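Local atomic coordinates of alanine dehydrogenase/pyridine nucleotide transhydrogenase (Mycobacterium smegmatis str. MC2 155, PDB entry 3P2Y), a protein that probably binds NAD(H) as the alpha 1 subunit of a proton-pumping transhydrogenase that exchanges hydride between NAD(H) and NADP(H). Residues Lys159-Phe171 / Met292-Glu304. Numbering follows the deposited sequence.
Sequences KAVLLGASLSTRF and MQPGSVVVDLAGE. With EDO (1,2-ethanediol), chain G.
Arg170 reaches across to the turn that leads into strand 297-300 and grips it with both terminal nitrogens. NH1 donates to Pro294 O at 2.8 Å, in the plane of that carbonyl, with an N-H...O angle of 155°; NH2 makes a longer, more bent bond of 3.3 Å to Ser296 OG, which lies at the edge of the guanidinium, close to its plane. A bend at chi3 (-61°) swings the guanidinium over to these two acceptors. Beside it, Thr169 OG1 sits 3.4 Å from Gly295 CA, at the place where the two backbones come nearest and Gly295, at positive phi, takes the third position of the type II turn from Gln293 to Ser296. Further along, the helix lies on the strand through valine methyls. Val299 CG2 presses against Gly164 CA at 3.6 Å, using the bare backbone there, while CG1 faces Ala160 CB and Leu163 CD2. Val297 CG2, anti to its own carbonyl carbon, points at Ser168 N, just past the last helical residue, and at Leu167 CB. Leu301 brings CD2 to within 3.8 Å of Ala160 CB. Helix 148-167 packs, beside helix 194-206, on one face of the parallel core of a Rossmann-type domain that probably binds the nucleotide, running roughly antiparallel to strand 297-300. Two waters bridge the junction, both donating to Gly295 O; one also donates to Leu167 O, the other accepts from Ser168 OG. Behind these contacts, Ser168 OG accepts from Arg170 N in an ST turn, and Gln293 O receives Ser296 N and OG from the same face. Outermost are the salt-bridge partners of Arg170, Asp267 at NH2 and Glu337 of the second subunit at NH1.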
# COMPACT_ATOMS: atom_id res chain seq x y z
N LYS A 159 0.56 6.91 5.35
CA LYS A 159 0.15 5.49 5.26
C LYS A 159 -1.35 5.35 4.92
O LYS A 159 -1.76 4.32 4.34
CB LYS A 159 0.47 4.75 6.56
CG LYS A 159 1.98 4.57 6.83
CD LYS A 159 2.74 3.95 5.67
CE LYS A 159 2.18 2.55 5.20
NZ LYS A 159 2.58 1.47 6.26
N ALA A 160 -2.15 6.36 5.26
CA ALA A 160 -3.60 6.36 4.88
C ALA A 160 -3.78 6.33 3.38
O ALA A 160 -4.64 5.60 2.85
CB ALA A 160 -4.37 7.60 5.50
N VAL A 161 -2.96 7.11 2.66
CA VAL A 161 -3.02 7.12 1.20
C VAL A 161 -2.55 5.80 0.63
O VAL A 161 -3.15 5.30 -0.34
CB VAL A 161 -2.20 8.31 0.59
CG1 VAL A 161 -2.13 8.21 -0.96
CG2 VAL A 161 -2.90 9.59 0.99
N LEU A 162 -1.44 5.27 1.15
CA LEU A 162 -1.00 3.96 0.64
C LEU A 162 -2.09 2.91 0.81
O LEU A 162 -2.28 2.04 -0.06
CB LEU A 162 0.32 3.49 1.30
CG LEU A 162 1.54 4.37 0.95
CD1 LEU A 162 2.79 3.82 1.64
CD2 LEU A 162 1.74 4.39 -0.56
N LEU A 163 -2.82 3.00 1.93
CA LEU A 163 -3.86 1.99 2.22
C LEU A 163 -5.01 2.18 1.24
O LEU A 163 -5.50 1.20 0.67
CB LEU A 163 -4.36 2.14 3.67
CG LEU A 163 -5.49 1.19 4.07
CD1 LEU A 163 -5.07 -0.29 3.88
CD2 LEU A 163 -5.91 1.48 5.54
N GLY A 164 -5.42 3.43 1.05
CA GLY A 164 -6.49 3.72 0.07
C GLY A 164 -6.12 3.23 -1.32
O GLY A 164 -6.95 2.59 -2.03
N ALA A 165 -4.90 3.54 -1.75
CA ALA A 165 -4.45 3.13 -3.10
C ALA A 165 -4.36 1.61 -3.20
O ALA A 165 -4.62 1.03 -4.27
CB ALA A 165 -3.11 3.78 -3.43
N SER A 166 -3.96 0.96 -2.09
CA SER A 166 -3.82 -0.50 -2.10
C SER A 166 -5.18 -1.23 -2.15
O SER A 166 -5.29 -2.36 -2.70
CB SER A 166 -3.04 -0.96 -0.85
OG SER A 166 -1.71 -0.44 -0.93
N LEU A 167 -6.20 -0.62 -1.55
CA LEU A 167 -7.57 -1.20 -1.55
C LEU A 167 -8.41 -0.86 -2.78
O LEU A 167 -9.38 -1.56 -3.11
CB LEU A 167 -8.36 -0.77 -0.30
CG LEU A 167 -7.83 -1.36 1.01
CD1 LEU A 167 -8.49 -0.61 2.19
CD2 LEU A 167 -8.13 -2.84 1.11
N SER A 168 -8.03 0.20 -3.47
CA SER A 168 -8.77 0.63 -4.67
C SER A 168 -8.78 -0.48 -5.74
O SER A 168 -7.83 -1.23 -5.87
CB SER A 168 -8.10 1.88 -5.25
OG SER A 168 -8.86 2.39 -6.36
N THR A 169 -9.85 -0.54 -6.53
CA THR A 169 -9.87 -1.50 -7.64
C THR A 169 -9.26 -0.85 -8.89
O THR A 169 -9.21 -1.47 -9.92
CB THR A 169 -11.30 -1.93 -7.96
OG1 THR A 169 -12.06 -0.76 -8.24
CG2 THR A 169 -11.88 -2.68 -6.75
N ARG A 170 -8.78 0.40 -8.76
CA ARG A 170 -8.33 1.19 -9.92
C ARG A 170 -6.97 1.82 -9.61
O ARG A 170 -6.62 1.99 -8.43
CB ARG A 170 -9.33 2.32 -10.17
CG ARG A 170 -10.67 1.81 -10.79
CD ARG A 170 -11.65 2.94 -11.08
NE ARG A 170 -12.07 3.72 -9.89
CZ ARG A 170 -13.02 3.35 -9.03
NH1 ARG A 170 -13.62 2.15 -9.12
NH2 ARG A 170 -13.35 4.16 -8.04
N PHE A 171 -6.23 2.15 -10.68
CA PHE A 171 -5.00 2.93 -10.57
C PHE A 171 -5.26 4.26 -9.91
O PHE A 171 -6.35 4.83 -10.11
CB PHE A 171 -4.47 3.26 -11.97
CG PHE A 171 -3.70 2.15 -12.63
CD1 PHE A 171 -2.43 1.76 -12.16
CD2 PHE A 171 -4.24 1.50 -13.76
CE1 PHE A 171 -1.69 0.74 -12.82
CE2 PHE A 171 -3.51 0.47 -14.43
CZ PHE A 171 -2.26 0.06 -13.95
N MET A 292 -21.01 6.72 -3.66
CA MET A 292 -19.71 6.62 -4.35
C MET A 292 -19.73 5.46 -5.36
O MET A 292 -20.52 4.51 -5.25
CB MET A 292 -18.57 6.44 -3.33
CG MET A 292 -18.41 7.65 -2.40
SD MET A 292 -17.34 7.36 -0.96
CE MET A 292 -15.74 7.07 -1.75
N GLN A 293 -18.88 5.56 -6.38
CA GLN A 293 -18.83 4.53 -7.41
C GLN A 293 -18.27 3.24 -6.84
O GLN A 293 -17.44 3.27 -5.93
CB GLN A 293 -17.96 5.00 -8.59
CG GLN A 293 -18.64 6.07 -9.47
CD GLN A 293 -19.95 5.58 -10.11
OE1 GLN A 293 -19.98 4.54 -10.79
NE2 GLN A 293 -21.03 6.32 -9.89
N PRO A 294 -18.71 2.09 -7.37
CA PRO A 294 -18.13 0.82 -6.95
C PRO A 294 -16.60 0.85 -7.01
O PRO A 294 -16.06 1.43 -7.95
CB PRO A 294 -18.66 -0.18 -7.99
CG PRO A 294 -20.00 0.39 -8.38
CD PRO A 294 -19.77 1.91 -8.40
N GLY A 295 -15.94 0.23 -6.04
CA GLY A 295 -14.47 0.16 -5.99
C GLY A 295 -13.80 1.38 -5.39
O GLY A 295 -12.56 1.40 -5.19
N SER A 296 -14.60 2.41 -5.09
CA SER A 296 -14.10 3.58 -4.35
C SER A 296 -13.78 3.17 -2.91
O SER A 296 -14.23 2.11 -2.45
CB SER A 296 -15.13 4.72 -4.37
OG SER A 296 -15.45 5.08 -5.71
N VAL A 297 -12.94 3.95 -2.23
CA VAL A 297 -12.54 3.58 -0.87
C VAL A 297 -12.68 4.78 0.06
O VAL A 297 -12.30 5.90 -0.32
CB VAL A 297 -11.02 3.15 -0.82
CG1 VAL A 297 -10.60 2.74 0.60
CG2 VAL A 297 -10.73 1.97 -1.79
N VAL A 298 -13.19 4.54 1.26
CA VAL A 298 -13.19 5.53 2.33
C VAL A 298 -12.19 5.03 3.37
O VAL A 298 -12.35 3.92 3.91
CB VAL A 298 -14.59 5.66 3.02
CG1 VAL A 298 -14.54 6.62 4.27
CG2 VAL A 298 -15.65 6.14 2.01
N VAL A 299 -11.18 5.85 3.66
CA VAL A 299 -10.18 5.51 4.69
C VAL A 299 -10.48 6.45 5.87
O VAL A 299 -10.23 7.66 5.81
CB VAL A 299 -8.74 5.73 4.21
CG1 VAL A 299 -7.73 5.24 5.31
CG2 VAL A 299 -8.48 4.98 2.85
N ASP A 300 -11.06 5.88 6.92
CA ASP A 300 -11.51 6.64 8.09
C ASP A 300 -10.47 6.47 9.19
O ASP A 300 -10.26 5.35 9.69
CB ASP A 300 -12.89 6.06 8.50
CG ASP A 300 -13.58 6.82 9.64
OD1 ASP A 300 -12.95 7.62 10.36
OD2 ASP A 300 -14.78 6.52 9.85
N LEU A 301 -9.77 7.55 9.54
CA LEU A 301 -8.72 7.47 10.55
C LEU A 301 -9.23 7.66 11.97
O LEU A 301 -8.46 7.56 12.92
CB LEU A 301 -7.62 8.51 10.32
CG LEU A 301 -6.91 8.47 8.95
CD1 LEU A 301 -5.64 9.34 8.99
CD2 LEU A 301 -6.58 7.04 8.59
N ALA A 302 -10.53 7.90 12.11
CA ALA A 302 -11.10 8.27 13.42
C ALA A 302 -11.83 7.11 14.14
O ALA A 302 -12.66 7.36 15.05
CB ALA A 302 -12.03 9.49 13.25
N GLY A 303 -11.51 5.87 13.77
CA GLY A 303 -12.24 4.69 14.26
C GLY A 303 -12.23 4.54 15.77
O GLY A 303 -13.22 4.12 16.36
N GLU A 304 -11.12 4.92 16.41
CA GLU A 304 -11.00 4.77 17.86
C GLU A 304 -12.04 5.61 18.60
O GLU A 304 -12.45 5.27 19.73
CB GLU A 304 -9.60 5.19 18.31
CG GLU A 304 -9.19 4.64 19.67
CD GLU A 304 -8.77 3.18 19.57
OE1 GLU A 304 -7.64 2.93 19.08
OE2 GLU A 304 -9.57 2.30 19.96
C1 EDO G . -1.13 1.04 6.01
O1 EDO G . -1.00 1.67 4.72
C2 EDO G . -0.68 -0.43 5.94
O2 EDO G . 0.76 -0.58 5.77
O HOH W 1 -12.09 -0.94 -3.33
O HOH W 2 -10.86 3.55 -5.25